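Local coordinates for GH127 beta-L-arabinofuranoside (Geobacillus stearothermophilus, PDB 4QK0), which probably hydrolyses beta-L-arabinofuranosidic bonds as a family GH127 glycoside hydrolase, releasing L-arabinofuranose units from arabinose-containing sugars, at residues R346-E351 with K511-I516; Y427-L430 with A435-V438. All coordinates share one frame; numbering follows the deposited sequence.

Contact 1 (R346-E351 with K511-I516); sequences RMLELE and KGYAYI
Glu351 and Lys511 reach towards each other and form a salt bridge, OE2 of Glu351 lying 2.6 Å from NZ of Lys511; the pair links the end of a helix in the catalytic-domain part of the sequence to the turn just before strand 513-517 in the middle-domain part. Their backbones stay well apart, with the CA atoms of Glu351 and Lys511 9.4 Å from each other, and the gap is spanned because both chains run extended beyond CG. Glu351, just past the end of helix 334-350, carries its CG opposite the backbone N (chi1 -177°), and the two side chains cross at about a right angle. The ammonium meets OE2 on the anti side, 34° out of the carboxylate plane, which leaves the other oxygen to a separate set of donors: OE1 is hydrogen-bonded to Gln293 NE2 and to Tyr356 OH. Both oxygens of the carboxylate are therefore engaged.

About one helical turn back, Leu348 makes the second and much softer contact, its CD2 methyl sitting 3.9 Å from OH of Tyr513. The methyl offers nothing polar to that hydroxyl, whose hydrogen bond is instead made with His439 ND1. Leu348 also packs on Tyr356 and Met360, so the phenol end arrives beside an apolar patch with its polar need met by the histidine.

As a worked example of how a helix end meets a sheet, these two segments combine one salt bridge, made by an exposed lysine, with one buried methyl-hydroxyl contact. The close ammonium probably stabilises the ionised form of Glu351, while the Tyr513 hydroxyl, satisfied by His439, can lie against a leucine methyl without leaving a buried polar group unpaired.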
ATOM      1  N   ARG A 346      13.536  16.019 -26.196  1.00 30.72           N
ATOM      2  CA  ARG A 346      14.317  15.229 -27.116  1.00 30.91           C
ATOM      3  C   ARG A 346      13.444  14.429 -28.058  1.00 31.48           C
ATOM      4  O   ARG A 346      13.841  14.170 -29.209  1.00 31.03           O
ATOM      5  CB  ARG A 346      15.248  14.276 -26.386  1.00 31.35           C
ATOM      6  CG  ARG A 346      16.332  14.982 -25.600  1.00 34.20           C
ATOM      7  CD  ARG A 346      17.239  15.801 -26.496  1.00 36.56           C
ATOM      8  NE  ARG A 346      18.493  16.171 -25.858  1.00 41.17           N
ATOM      9  CZ  ARG A 346      19.473  16.856 -26.452  1.00 41.40           C
ATOM     10  NH1 ARG A 346      19.341  17.240 -27.709  1.00 39.77           N
ATOM     11  NH2 ARG A 346      20.591  17.186 -25.776  1.00 42.87           N
HETATM   12  N   MSE A 347      12.283  13.970 -27.579  1.00 27.21           N
HETATM   13  CA  MSE A 347      11.395  13.206 -28.479  1.00 24.94           C
HETATM   14  C   MSE A 347      10.965  14.140 -29.580  1.00 24.00           C
HETATM   15  O   MSE A 347      10.848  13.734 -30.712  1.00 25.63           O
HETATM   16  CB  MSE A 347      10.163  12.625 -27.825  1.00 22.70           C
HETATM   17  CG  MSE A 347      10.443  11.517 -26.804  1.00 22.48           C
HETATM   18 SE   MSE A 347      11.310   9.954 -27.577  1.00 27.18          SE
HETATM   19  CE  MSE A 347       9.844   9.218 -28.658  1.00 23.41           C
ATOM     20  N   LEU A 348      10.679  15.377 -29.257  1.00 25.38           N
ATOM     21  CA  LEU A 348      10.288  16.348 -30.257  1.00 29.92           C
ATOM     22  C   LEU A 348      11.371  16.566 -31.321  1.00 33.86           C
ATOM     23  O   LEU A 348      11.060  16.811 -32.451  1.00 31.22           O
ATOM     24  CB  LEU A 348       9.973  17.684 -29.615  1.00 31.34           C
ATOM     25  CG  LEU A 348       8.592  17.695 -28.970  1.00 32.42           C
ATOM     26  CD1 LEU A 348       8.414  18.949 -28.129  1.00 30.73           C
ATOM     27  CD2 LEU A 348       7.510  17.574 -30.030  1.00 32.32           C
ATOM     28  N   GLU A 349      12.637  16.486 -30.935  1.00 39.63           N
ATOM     29  CA  GLU A 349      13.742  16.619 -31.890  1.00 43.02           C
ATOM     30  C   GLU A 349      13.873  15.370 -32.737  1.00 42.61           C
ATOM     31  O   GLU A 349      14.376  15.405 -33.834  1.00 48.59           O
ATOM     32  CB  GLU A 349      15.037  16.949 -31.151  1.00 45.32           C
ATOM     33  CG  GLU A 349      14.968  18.367 -30.547  1.00 47.28           C
ATOM     34  CD  GLU A 349      16.080  18.684 -29.532  1.00 52.80           C
ATOM     35  OE1 GLU A 349      16.997  17.836 -29.363  1.00 42.85           O
ATOM     36  OE2 GLU A 349      16.018  19.762 -28.885  1.00 46.64           O
ATOM     37  N   LEU A 350      13.343  14.267 -32.253  1.00 39.63           N
ATOM     38  CA  LEU A 350      13.380  13.027 -32.994  1.00 38.98           C
ATOM     39  C   LEU A 350      12.232  12.869 -33.983  1.00 39.06           C
ATOM     40  O   LEU A 350      12.366  12.225 -35.018  1.00 49.81           O
ATOM     41  CB  LEU A 350      13.324  11.911 -31.985  1.00 38.61           C
ATOM     42  CG  LEU A 350      13.500  10.473 -32.401  1.00 37.30           C
ATOM     43  CD1 LEU A 350      14.844  10.292 -33.098  1.00 38.28           C
ATOM     44  CD2 LEU A 350      13.420   9.601 -31.150  1.00 41.58           C
ATOM     45  N   GLU A 351      11.098  13.469 -33.662  1.00 40.55           N
ATOM     46  CA  GLU A 351       9.924  13.396 -34.478  1.00 34.97           C
ATOM     47  C   GLU A 351       8.943  14.487 -33.961  1.00 33.65           C
ATOM     48  O   GLU A 351       8.590  14.550 -32.763  1.00 32.84           O
ATOM     49  CB  GLU A 351       9.360  12.006 -34.369  1.00 42.41           C
ATOM     50  CG  GLU A 351       8.135  11.709 -35.224  1.00 52.96           C
ATOM     51  CD  GLU A 351       7.321  10.553 -34.658  1.00 62.88           C
ATOM     52  OE1 GLU A 351       7.855   9.788 -33.809  1.00 74.79           O
ATOM     53  OE2 GLU A 351       6.125  10.426 -35.009  1.00 72.67           O
ATOM     54  N   LYS A 511       0.327  15.158 -37.491  1.00 32.70           N
ATOM     55  CA  LYS A 511       0.742  14.682 -36.161  1.00 30.50           C
ATOM     56  C   LYS A 511       0.644  15.759 -35.107  1.00 26.34           C
ATOM     57  O   LYS A 511       1.630  16.078 -34.443  1.00 25.75           O
ATOM     58  CB  LYS A 511       2.154  14.150 -36.213  1.00 34.55           C
ATOM     59  CG  LYS A 511       2.258  12.924 -37.086  1.00 36.63           C
ATOM     60  CD  LYS A 511       3.671  12.390 -37.072  1.00 40.52           C
ATOM     61  CE  LYS A 511       3.688  10.978 -37.610  1.00 49.43           C
ATOM     62  NZ  LYS A 511       5.029  10.398 -37.384  1.00 50.35           N
ATOM     63  N   GLY A 512      -0.523  16.377 -35.041  1.00 25.31           N
ATOM     64  CA  GLY A 512      -0.826  17.367 -34.031  1.00 28.40           C
ATOM     65  C   GLY A 512      -0.209  18.730 -34.184  1.00 26.39           C
ATOM     66  O   GLY A 512      -0.353  19.551 -33.287  1.00 28.09           O
ATOM     67  N   TYR A 513       0.417  19.019 -35.327  1.00 30.00           N
ATOM     68  CA  TYR A 513       0.929  20.389 -35.627  1.00 28.53           C
ATOM     69  C   TYR A 513       0.268  20.890 -36.893  1.00 28.95           C
ATOM     70  O   TYR A 513       0.218  20.188 -37.883  1.00 29.90           O
ATOM     71  CB  TYR A 513       2.458  20.423 -35.779  1.00 26.30           C
ATOM     72  CG  TYR A 513       3.173  20.461 -34.457  1.00 25.72           C
ATOM     73  CD1 TYR A 513       3.398  19.287 -33.735  1.00 25.10           C
ATOM     74  CD2 TYR A 513       3.553  21.674 -33.875  1.00 27.76           C
ATOM     75  CE1 TYR A 513       4.049  19.295 -32.521  1.00 24.10           C
ATOM     76  CE2 TYR A 513       4.138  21.704 -32.622  1.00 28.27           C
ATOM     77  CZ  TYR A 513       4.379  20.500 -31.942  1.00 26.73           C
ATOM     78  OH  TYR A 513       5.009  20.506 -30.724  1.00 25.43           O
ATOM     79  N   ALA A 514      -0.257  22.112 -36.859  1.00 28.72           N
ATOM     80  CA  ALA A 514      -0.741  22.776 -38.088  1.00 28.12           C
ATOM     81  C   ALA A 514       0.457  23.497 -38.767  1.00 30.76           C
ATOM     82  O   ALA A 514       1.113  24.353 -38.144  1.00 30.27           O
ATOM     83  CB  ALA A 514      -1.834  23.782 -37.743  1.00 29.62           C
ATOM     84  N   TYR A 515       0.763  23.099 -39.996  1.00 29.65           N
ATOM     85  CA  TYR A 515       1.850  23.697 -40.749  1.00 29.43           C
ATOM     86  C   TYR A 515       1.339  24.818 -41.639  1.00 29.37           C
ATOM     87  O   TYR A 515       0.656  24.583 -42.628  1.00 26.63           O
ATOM     88  CB  TYR A 515       2.529  22.645 -41.576  1.00 30.50           C
ATOM     89  CG  TYR A 515       3.308  21.692 -40.737  1.00 32.47           C
ATOM     90  CD1 TYR A 515       2.673  20.668 -40.044  1.00 34.28           C
ATOM     91  CD2 TYR A 515       4.703  21.778 -40.653  1.00 33.35           C
ATOM     92  CE1 TYR A 515       3.396  19.751 -39.300  1.00 31.69           C
ATOM     93  CE2 TYR A 515       5.420  20.878 -39.913  1.00 33.40           C
ATOM     94  CZ  TYR A 515       4.743  19.876 -39.231  1.00 33.07           C
ATOM     95  OH  TYR A 515       5.453  18.996 -38.498  1.00 33.69           O
ATOM     96  N   ILE A 516       1.629  26.047 -41.240  1.00 27.71           N
ATOM     97  CA  ILE A 516       1.234  27.205 -41.997  1.00 30.41           C
ATOM     98  C   ILE A 516       2.396  27.853 -42.773  1.00 29.42           C
ATOM     99  O   ILE A 516       3.260  28.556 -42.194  1.00 28.41           O
ATOM    100  CB  ILE A 516       0.603  28.234 -41.085  1.00 38.15           C
ATOM    101  CG1 ILE A 516      -0.524  27.565 -40.300  1.00 40.33           C
ATOM    102  CG2 ILE A 516       0.090  29.427 -41.929  1.00 38.75           C
ATOM    103  CD1 ILE A 516      -1.221  28.509 -39.363  1.00 45.52           C
TER

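Contact 2 (Y427-L430 with A435-V438); sequences YIYL and ALFV
With chi1 at -56°, Tyr429 swings its ring opposite its own carbonyl carbon and alongside Val438, whose chi1 of -172° places CG2 at the ring's edge, 4.0 Å from CD1 of Tyr429. These two side chains lie side by side and point the same way. Ile428 CG2 approaches one face of the tyrosine ring near its rim, while Leu436 CD1 comes in obliquely, 4.3 Å from Tyr429 CD1. The pattern is that of a beta hairpin: Tyr429 and Val438 form an antiparallel non-hydrogen-bonded pair, and the next pair, Leu430 with Phe437, is hydrogen-bonded in both directions, Leu430 N to Phe437 O at 3.0 Å and Phe437 N to Leu430 O at 2.9 Å. On the face opposite Tyr429, CB of Leu430 and CB of Phe437 approach to 4.3 Å. Leu436 CD2 rests 3.6 Å from Leu430 O. The phenol OH of Tyr429 is hydrogen-bonded to Ser444 and Gln459, and an alanine here would probably leave both without that partner and open a gap beside Val438 CG2. Phe437 O also receives a CA-H...O contact from Tyr429, its CA 3.3 Å away.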
ATOM      1  N   TYR A 427      11.566  25.954 -23.753  1.00 31.27           N
ATOM      2  CA  TYR A 427      10.652  24.901 -24.193  1.00 29.32           C
ATOM      3  C   TYR A 427       9.499  25.413 -25.053  1.00 26.97           C
ATOM      4  O   TYR A 427       8.709  24.628 -25.560  1.00 28.46           O
ATOM      5  CB  TYR A 427      10.075  24.115 -22.964  1.00 28.93           C
ATOM      6  CG  TYR A 427      11.141  23.414 -22.171  1.00 27.57           C
ATOM      7  CD1 TYR A 427      11.979  24.130 -21.305  1.00 30.59           C
ATOM      8  CD2 TYR A 427      11.377  22.064 -22.323  1.00 28.18           C
ATOM      9  CE1 TYR A 427      13.004  23.508 -20.595  1.00 28.48           C
ATOM     10  CE2 TYR A 427      12.398  21.434 -21.621  1.00 28.10           C
ATOM     11  CZ  TYR A 427      13.193  22.166 -20.753  1.00 29.24           C
ATOM     12  OH  TYR A 427      14.189  21.559 -20.047  1.00 28.95           O
ATOM     13  N   ILE A 428       9.333  26.710 -25.157  1.00 27.73           N
ATOM     14  CA  ILE A 428       8.156  27.248 -25.849  1.00 26.15           C
ATOM     15  C   ILE A 428       8.247  27.012 -27.364  1.00 27.07           C
ATOM     16  O   ILE A 428       7.249  26.655 -27.988  1.00 27.82           O
ATOM     17  CB  ILE A 428       8.009  28.744 -25.556  1.00 28.45           C
ATOM     18  CG1 ILE A 428       7.829  28.969 -24.051  1.00 31.65           C
ATOM     19  CG2 ILE A 428       6.809  29.335 -26.278  1.00 28.54           C
ATOM     20  CD1 ILE A 428       7.923  30.409 -23.633  1.00 31.36           C
ATOM     21  N   TYR A 429       9.421  27.292 -27.926  1.00 28.03           N
ATOM     22  CA  TYR A 429       9.621  27.330 -29.407  1.00 30.71           C
ATOM     23  C   TYR A 429      10.723  26.397 -29.815  1.00 30.14           C
ATOM     24  O   TYR A 429      11.602  26.094 -29.020  1.00 30.46           O
ATOM     25  CB  TYR A 429       9.995  28.756 -29.896  1.00 29.46           C
ATOM     26  CG  TYR A 429       9.007  29.865 -29.516  1.00 26.60           C
ATOM     27  CD1 TYR A 429       7.835  30.077 -30.229  1.00 22.98           C
ATOM     28  CD2 TYR A 429       9.277  30.706 -28.458  1.00 26.37           C
ATOM     29  CE1 TYR A 429       6.946  31.075 -29.865  1.00 23.48           C
ATOM     30  CE2 TYR A 429       8.398  31.714 -28.104  1.00 26.20           C
ATOM     31  CZ  TYR A 429       7.238  31.889 -28.800  1.00 24.87           C
ATOM     32  OH  TYR A 429       6.365  32.916 -28.415  1.00 27.49           O
ATOM     33  N   LEU A 430      10.660  25.901 -31.032  1.00 33.01           N
ATOM     34  CA  LEU A 430      11.807  25.209 -31.638  1.00 33.58           C
ATOM     35  C   LEU A 430      12.017  25.727 -33.078  1.00 35.40           C
ATOM     36  O   LEU A 430      11.129  25.604 -33.932  1.00 33.33           O
ATOM     37  CB  LEU A 430      11.594  23.707 -31.658  1.00 33.79           C
ATOM     38  CG  LEU A 430      12.714  22.924 -32.331  1.00 34.69           C
ATOM     39  CD1 LEU A 430      14.005  22.927 -31.514  1.00 35.75           C
ATOM     40  CD2 LEU A 430      12.261  21.491 -32.598  1.00 34.22           C
ATOM     41  N   ALA A 435      11.083  24.940 -40.341  1.00 55.01           N
ATOM     42  CA  ALA A 435       9.951  25.622 -39.705  1.00 44.01           C
ATOM     43  C   ALA A 435      10.280  26.265 -38.362  1.00 40.95           C
ATOM     44  O   ALA A 435      11.245  25.885 -37.695  1.00 49.86           O
ATOM     45  CB  ALA A 435       8.828  24.619 -39.512  1.00 43.62           C
ATOM     46  N   LEU A 436       9.496  27.258 -37.963  1.00 36.44           N
ATOM     47  CA  LEU A 436       9.467  27.694 -36.557  1.00 36.65           C
ATOM     48  C   LEU A 436       8.226  27.045 -35.875  1.00 34.97           C
ATOM     49  O   LEU A 436       7.081  27.228 -36.327  1.00 32.10           O
ATOM     50  CB  LEU A 436       9.429  29.204 -36.463  1.00 36.89           C
ATOM     51  CG  LEU A 436       9.725  29.914 -35.129  1.00 38.59           C
ATOM     52  CD1 LEU A 436       8.467  30.315 -34.439  1.00 39.72           C
ATOM     53  CD2 LEU A 436      10.601  29.131 -34.175  1.00 38.79           C
ATOM     54  N   PHE A 437       8.485  26.211 -34.866  1.00 30.14           N
ATOM     55  CA  PHE A 437       7.434  25.450 -34.126  1.00 30.05           C
ATOM     56  C   PHE A 437       7.088  26.151 -32.822  1.00 30.43           C
ATOM     57  O   PHE A 437       7.993  26.596 -32.126  1.00 27.53           O
ATOM     58  CB  PHE A 437       7.875  24.023 -33.811  1.00 29.59           C
ATOM     59  CG  PHE A 437       8.002  23.157 -35.023  1.00 30.38           C
ATOM     60  CD1 PHE A 437       6.904  22.566 -35.564  1.00 31.48           C
ATOM     61  CD2 PHE A 437       9.217  23.016 -35.656  1.00 33.88           C
ATOM     62  CE1 PHE A 437       7.009  21.805 -36.701  1.00 36.02           C
ATOM     63  CE2 PHE A 437       9.355  22.241 -36.791  1.00 35.25           C
ATOM     64  CZ  PHE A 437       8.238  21.643 -37.328  1.00 38.82           C
ATOM     65  N   VAL A 438       5.784  26.311 -32.565  1.00 28.82           N
ATOM     66  CA  VAL A 438       5.269  26.780 -31.280  1.00 29.52           C
ATOM     67  C   VAL A 438       4.732  25.553 -30.513  1.00 28.36           C
ATOM     68  O   VAL A 438       3.741  24.935 -30.931  1.00 25.83           O
ATOM     69  CB  VAL A 438       4.162  27.814 -31.471  1.00 29.75           C
ATOM     70  CG1 VAL A 438       3.770  28.430 -30.139  1.00 33.40           C
ATOM     71  CG2 VAL A 438       4.670  28.926 -32.377  1.00 32.72           C
TER

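Followed from the N terminus, the chain leaves helix 334-350 through contact 1's first segment, passes helices 354-365 and 413-422, and then forms the hairpin of contact 2, which closes a short loop of four residues between its segments. It returns to contact 1 only at 511-516, so contact 2 is nested inside the long loop that contact 1 closes. The two centres are about 9 Å apart, and both contacts reach one mixed sheet, in which strand 479-486 lies between strands 436-438 and 513-517. They also touch directly, Tyr513 CE2 lying 3.7 Å from Val438 O. Contact 1 joins the helix end to strand 513-517; contact 2 pairs strands 429-431 and 436-438.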